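PDB 6ZYL: phytanoyl-CoA dioxygenase from Streptomyces malaysiense, which catalyses beta-hydroxylation of thioholgamide as the non-heme monooxygenase ThoJ, probably using iron and 2-oxoglutarate like other members of its family. Local coordinates for residues A47-A52 and L204-C209; R145-L150 and N157-Y162. One frame throughout, in Å; residues are numbered along the deposited sequence.

Both contacts are buried, but the centre of contact 1 lies about 16 Å from the centre of the chain and that of contact 2 about 10 Å. Contact 1 joins helix 46-66 to the turn ahead of strand 209-212; contact 2 spans from the seven-stranded sheet to the four-stranded one. Their centres are 12 Å apart. In neither contact does a hydrogen bond cross, but the chemistry differs: contact 1 is a small methyl-on-backbone fit made by alanine and glycine, whereas contact 2 brings a methionine methyl and sulfur over an indole. Strand 143-149 connects them, since Gly207 N lies 2.8 Å from Ala149 O and Gln208 O lies 2.9 Å from Ala149 N, both probable hydrogen bonds.

Contact 1. Residues A47-A52 and L204-C209; sequences AEAEQA and LDAGQC
Ala206 presents its methyl to helix 46-66, where CB meets Ala49 CB at 4.0 Å, a light apolar touch between two alanine methyls. Just before it in the chain, Asp205 opens a type II beta turn that runs to Gln208 and pushes Ala206 and Gly207 out against the helix. The turn is closed by the backbone bond from Gln208 N to Asp205 O, 2.9 Å, and the N-H of Ala206 goes to the carboxylate of Asp152. Gly207 makes the tighter half of the fit: Ala49 CB settles on its backbone, 3.4 Å from Gly207 N and 3.6 Å from Gly207 CA. The two alpha carbons, Ala49 CA and Gly207 CA, are consequently separated by a mere 4.7 Å, a close approach that suits a residue as small as Ala49. Glycine suits the third position of a type II turn because phi there is positive (103°), and at these backbone angles a beta carbon would press on the preceding carbonyl oxygen as well as approach Ala49. In fold terms this is helix-to-turn packing at one end of the large sheet's strands, where the connection from strand 200-201 enters strand 209-212. The CA-CB bond of Gln208 points away from the helix, and its OE1 accepts the N-H of Asp205 at 2.8 Å, with the donor tilted 33° from the carbonyl plane. Cys209 then enters the sheet, pairing through its backbone with Val41.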
loop_
_atom_site.group_PDB
_atom_site.type_symbol
_atom_site.label_atom_id
_atom_site.label_comp_id
_atom_site.label_asym_id
_atom_site.label_seq_id
_atom_site.Cartn_x
_atom_site.Cartn_y
_atom_site.Cartn_z
ATOM N N ALA A 47 -4.099 -19.582 6.636
ATOM C CA ALA A 47 -2.794 -20.202 6.835
ATOM C C ALA A 47 -1.705 -19.450 6.082
ATOM O O ALA A 47 -0.597 -19.273 6.599
ATOM C CB ALA A 47 -2.838 -21.666 6.393
ATOM N N GLU A 48 -1.999 -19.004 4.859
ATOM C CA GLU A 48 -1.035 -18.198 4.119
ATOM C C GLU A 48 -0.799 -16.862 4.812
ATOM O O GLU A 48 0.334 -16.368 4.861
ATOM C CB GLU A 48 -1.522 -17.985 2.686
ATOM C CG GLU A 48 -1.447 -19.230 1.822
ATOM C CD GLU A 48 -2.228 -19.103 0.527
ATOM O OE1 GLU A 48 -3.129 -18.241 0.445
ATOM O OE2 GLU A 48 -1.940 -19.873 -0.411
ATOM N N ALA A 49 -1.859 -16.266 5.361
ATOM C CA ALA A 49 -1.702 -15.009 6.084
ATOM C C ALA A 49 -0.800 -15.183 7.298
ATOM O O ALA A 49 0.083 -14.354 7.546
ATOM C CB ALA A 49 -3.067 -14.470 6.508
ATOM N N GLU A 50 -1.006 -16.257 8.067
ATOM C CA GLU A 50 -0.172 -16.494 9.239
ATOM C C GLU A 50 1.269 -16.785 8.838
ATOM O O GLU A 50 2.208 -16.304 9.483
ATOM C CB GLU A 50 -0.743 -17.645 10.070
ATOM C CG GLU A 50 0.084 -17.974 11.306
ATOM C CD GLU A 50 -0.554 -19.031 12.193
ATOM O OE1 GLU A 50 -1.760 -19.312 12.031
ATOM O OE2 GLU A 50 0.160 -19.585 13.057
ATOM N N GLN A 51 1.466 -17.575 7.779
ATOM C CA GLN A 51 2.820 -17.864 7.317
ATOM C C GLN A 51 3.501 -16.594 6.820
ATOM O O GLN A 51 4.659 -16.322 7.158
ATOM C CB GLN A 51 2.781 -18.927 6.217
ATOM C CG GLN A 51 4.145 -19.332 5.680
ATOM C CD GLN A 51 5.108 -19.767 6.771
ATOM O OE1 GLN A 51 4.701 -20.280 7.814
ATOM N NE2 GLN A 51 6.397 -19.564 6.530
ATOM N N ALA A 52 2.788 -15.797 6.021
ATOM C CA ALA A 52 3.339 -14.525 5.568
ATOM C C ALA A 52 3.685 -13.624 6.748
ATOM O O ALA A 52 4.728 -12.960 6.748
ATOM C CB ALA A 52 2.350 -13.829 4.634
ATOM N N LEU A 204 -11.623 -7.199 8.222
ATOM C CA LEU A 204 -11.153 -8.252 7.339
ATOM C C LEU A 204 -10.705 -9.463 8.139
ATOM O O LEU A 204 -10.096 -9.324 9.203
ATOM C CB LEU A 204 -9.978 -7.761 6.482
ATOM C CG LEU A 204 -10.179 -6.511 5.626
ATOM C CD1 LEU A 204 -8.846 -6.023 5.078
ATOM C CD2 LEU A 204 -11.151 -6.806 4.501
ATOM N N ASP A 205 -11.005 -10.650 7.616
ATOM C CA ASP A 205 -10.314 -11.849 8.059
ATOM C C ASP A 205 -8.858 -11.785 7.611
ATOM O O ASP A 205 -8.542 -11.255 6.543
ATOM C CB ASP A 205 -10.970 -13.103 7.481
ATOM C CG ASP A 205 -12.348 -13.363 8.055
ATOM O OD1 ASP A 205 -12.722 -12.712 9.053
ATOM O OD2 ASP A 205 -13.060 -14.225 7.500
ATOM N N ALA A 206 -7.963 -12.321 8.440
ATOM C CA ALA A 206 -6.565 -12.435 8.044
ATOM C C ALA A 206 -6.470 -13.139 6.696
ATOM O O ALA A 206 -7.062 -14.203 6.494
ATOM C CB ALA A 206 -5.771 -13.202 9.103
ATOM N N GLY A 207 -5.738 -12.528 5.764
ATOM C CA GLY A 207 -5.609 -13.023 4.417
ATOM C C GLY A 207 -6.443 -12.269 3.401
ATOM O O GLY A 207 -6.066 -12.206 2.225
ATOM N N GLN A 208 -7.575 -11.714 3.824
ATOM C CA GLN A 208 -8.357 -10.865 2.945
ATOM C C GLN A 208 -7.676 -9.507 2.792
ATOM O O GLN A 208 -6.754 -9.150 3.533
ATOM C CB GLN A 208 -9.773 -10.681 3.490
ATOM C CG GLN A 208 -10.558 -11.968 3.651
ATOM C CD GLN A 208 -11.970 -11.723 4.142
ATOM O OE1 GLN A 208 -12.191 -10.954 5.076
ATOM N NE2 GLN A 208 -12.936 -12.374 3.508
ATOM N N CYS A 209 -8.150 -8.734 1.822
ATOM C CA CYS A 209 -7.601 -7.409 1.594
ATOM C C CYS A 209 -8.720 -6.452 1.220
ATOM O O CYS A 209 -9.830 -6.857 0.870
ATOM C CB CYS A 209 -6.527 -7.425 0.499
ATOM S SG CYS A 209 -7.167 -7.715 -1.156
#

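Contact 2. Residues R145-L150 and N157-Y162; sequences RVWVAL and NGTMRY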
loop_
_atom_site.group_PDB
_atom_site.type_symbol
_atom_site.label_atom_id
_atom_site.label_comp_id
_atom_site.label_asym_id
_atom_site.label_seq_id
_atom_site.Cartn_x
_atom_site.Cartn_y
_atom_site.Cartn_z
ATOM N N ARG A 145 -4.788 1.047 -4.257
ATOM C CA ARG A 145 -3.964 0.501 -3.188
ATOM C C ARG A 145 -4.648 -0.740 -2.627
ATOM O O ARG A 145 -5.809 -0.677 -2.206
ATOM C CB ARG A 145 -3.733 1.530 -2.083
ATOM C CG ARG A 145 -2.982 0.967 -0.886
ATOM C CD ARG A 145 -2.481 2.067 0.037
ATOM N NE ARG A 145 -1.369 2.809 -0.551
ATOM C CZ ARG A 145 -0.640 3.705 0.104
ATOM N NH1 ARG A 145 -0.903 3.973 1.375
ATOM N NH2 ARG A 145 0.354 4.332 -0.510
ATOM N N VAL A 146 -3.932 -1.860 -2.629
ATOM C CA VAL A 146 -4.413 -3.110 -2.052
ATOM C C VAL A 146 -3.870 -3.208 -0.634
ATOM O O VAL A 146 -2.651 -3.232 -0.426
ATOM C CB VAL A 146 -3.989 -4.321 -2.898
ATOM C CG1 VAL A 146 -4.442 -5.615 -2.234
ATOM C CG2 VAL A 146 -4.558 -4.203 -4.305
ATOM N N TRP A 147 -4.774 -3.267 0.338
ATOM C CA TRP A 147 -4.465 -3.246 1.767
ATOM C C TRP A 147 -4.701 -4.657 2.294
ATOM O O TRP A 147 -5.837 -5.034 2.594
ATOM C CB TRP A 147 -5.351 -2.214 2.453
ATOM C CG TRP A 147 -4.984 -1.803 3.839
ATOM C CD1 TRP A 147 -3.919 -1.041 4.218
ATOM C CD2 TRP A 147 -5.723 -2.087 5.030
ATOM N NE1 TRP A 147 -3.942 -0.844 5.579
ATOM C CE2 TRP A 147 -5.039 -1.479 6.101
ATOM C CE3 TRP A 147 -6.894 -2.803 5.297
ATOM C CZ2 TRP A 147 -5.487 -1.566 7.418
ATOM C CZ3 TRP A 147 -7.338 -2.888 6.607
ATOM C CH2 TRP A 147 -6.636 -2.274 7.649
ATOM N N VAL A 148 -3.626 -5.433 2.394
ATOM C CA VAL A 148 -3.715 -6.848 2.738
ATOM C C VAL A 148 -3.623 -7.004 4.249
ATOM O O VAL A 148 -2.694 -6.490 4.883
ATOM C CB VAL A 148 -2.611 -7.656 2.037
ATOM C CG1 VAL A 148 -2.730 -9.133 2.398
ATOM C CG2 VAL A 148 -2.670 -7.460 0.533
ATOM N N ALA A 149 -4.575 -7.737 4.822
ATOM C CA ALA A 149 -4.601 -8.003 6.256
ATOM C C ALA A 149 -3.742 -9.228 6.550
ATOM O O ALA A 149 -4.097 -10.350 6.173
ATOM C CB ALA A 149 -6.034 -8.219 6.739
ATOM N N LEU A 150 -2.606 -9.015 7.217
ATOM C CA LEU A 150 -1.793 -10.136 7.671
ATOM C C LEU A 150 -2.291 -10.673 9.005
ATOM O O LEU A 150 -2.148 -11.870 9.278
ATOM C CB LEU A 150 -0.328 -9.716 7.778
ATOM C CG LEU A 150 0.343 -9.311 6.464
ATOM C CD1 LEU A 150 1.830 -9.043 6.684
ATOM C CD2 LEU A 150 0.147 -10.366 5.387
ATOM N N ASN A 157 -8.680 -3.181 17.152
ATOM C CA ASN A 157 -7.238 -3.332 17.007
ATOM C C ASN A 157 -6.630 -2.292 16.070
ATOM O O ASN A 157 -5.556 -2.525 15.506
ATOM C CB ASN A 157 -6.897 -4.759 16.560
ATOM C CG ASN A 157 -7.144 -5.007 15.083
ATOM O OD1 ASN A 157 -7.828 -4.242 14.405
ATOM N ND2 ASN A 157 -6.586 -6.101 14.578
ATOM N N GLY A 158 -7.284 -1.140 15.914
ATOM C CA GLY A 158 -6.693 -0.009 15.223
ATOM C C GLY A 158 -6.887 -0.021 13.724
ATOM O O GLY A 158 -5.993 0.377 12.971
ATOM N N THR A 159 -8.056 -0.454 13.273
ATOM C CA THR A 159 -8.257 -0.612 11.844
ATOM C C THR A 159 -8.537 0.735 11.177
ATOM O O THR A 159 -8.774 1.758 11.826
ATOM C CB THR A 159 -9.400 -1.588 11.562
ATOM O OG1 THR A 159 -9.376 -1.960 10.177
ATOM C CG2 THR A 159 -10.745 -0.955 11.891
ATOM N N MET A 160 -8.508 0.709 9.849
ATOM C CA MET A 160 -8.765 1.869 9.015
ATOM C C MET A 160 -10.261 2.058 8.805
ATOM O O MET A 160 -11.030 1.094 8.757
ATOM C CB MET A 160 -8.056 1.670 7.676
ATOM C CG MET A 160 -8.107 2.805 6.688
ATOM S SD MET A 160 -6.798 2.549 5.459
ATOM C CE MET A 160 -7.206 0.921 4.826
ATOM N N ARG A 161 -10.670 3.321 8.703
ATOM C CA ARG A 161 -12.035 3.691 8.357
ATOM C C ARG A 161 -12.038 4.387 7.003
ATOM O O ARG A 161 -11.151 5.194 6.715
ATOM C CB ARG A 161 -12.658 4.643 9.383
ATOM C CG ARG A 161 -12.492 4.278 10.835
ATOM C CD ARG A 161 -13.463 5.093 11.692
ATOM N NE ARG A 161 -13.006 6.462 11.934
ATOM C CZ ARG A 161 -11.962 6.781 12.695
ATOM N NH1 ARG A 161 -11.253 5.827 13.282
ATOM N NH2 ARG A 161 -11.623 8.052 12.865
ATOM N N TYR A 162 -13.052 4.107 6.189
ATOM C CA TYR A 162 -13.202 4.752 4.893
ATOM C C TYR A 162 -14.335 5.772 4.927
ATOM O O TYR A 162 -15.310 5.616 5.666
ATOM C CB TYR A 162 -13.506 3.738 3.786
ATOM C CG TYR A 162 -12.367 2.843 3.371
ATOM C CD1 TYR A 162 -11.049 3.280 3.409
ATOM C CD2 TYR A 162 -12.618 1.556 2.920
ATOM C CE1 TYR A 162 -10.013 2.448 3.016
ATOM C CE2 TYR A 162 -11.599 0.726 2.525
ATOM C CZ TYR A 162 -10.300 1.170 2.573
ATOM O OH TYR A 162 -9.296 0.319 2.180
#
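Met160 lays its terminal methyl over one face of the Trp147 indole, with CE 3.4 Å from the centroid of the five-membered ring and 14° off the ring normal. That position over the ring centre makes it a CH-pi contact, and the nearest ring atom is CD2 of Trp147, 3.4 Å from Met160 CE. Behind the methyl, Met160 SD stands 4.5 Å from the same centroid, which makes this a Met-aromatic contact as well. The unbranched thioether can do this because its chain reaches out with CG anti to the backbone N (chi1 -176°) and then bends at chi3 (57°), bringing CE over the ring. Thr159 approaches the six-membered end obliquely, its OG1 3.7 Å from Trp147 CH2, while that hydroxyl is hydrogen-bonded to the carbonyl of Val202. The pair bridges the large and small sheets of a PhyH-family protein, whose fold is the double-stranded beta-helix. Tryptophan suits this place because its flat face receives the methyl while NE1 hydrogen-bonds to a bound tartrate, probably from the crystallisation liquor. With an alanine here, the Met160 methyl would probably lose its aromatic platform and be left free to turn, and the tartrate would lose this N-H donor. Farther out, Arg229 and Asn231 touch the indole, and His218, Ser220 and His212 pack against Met160.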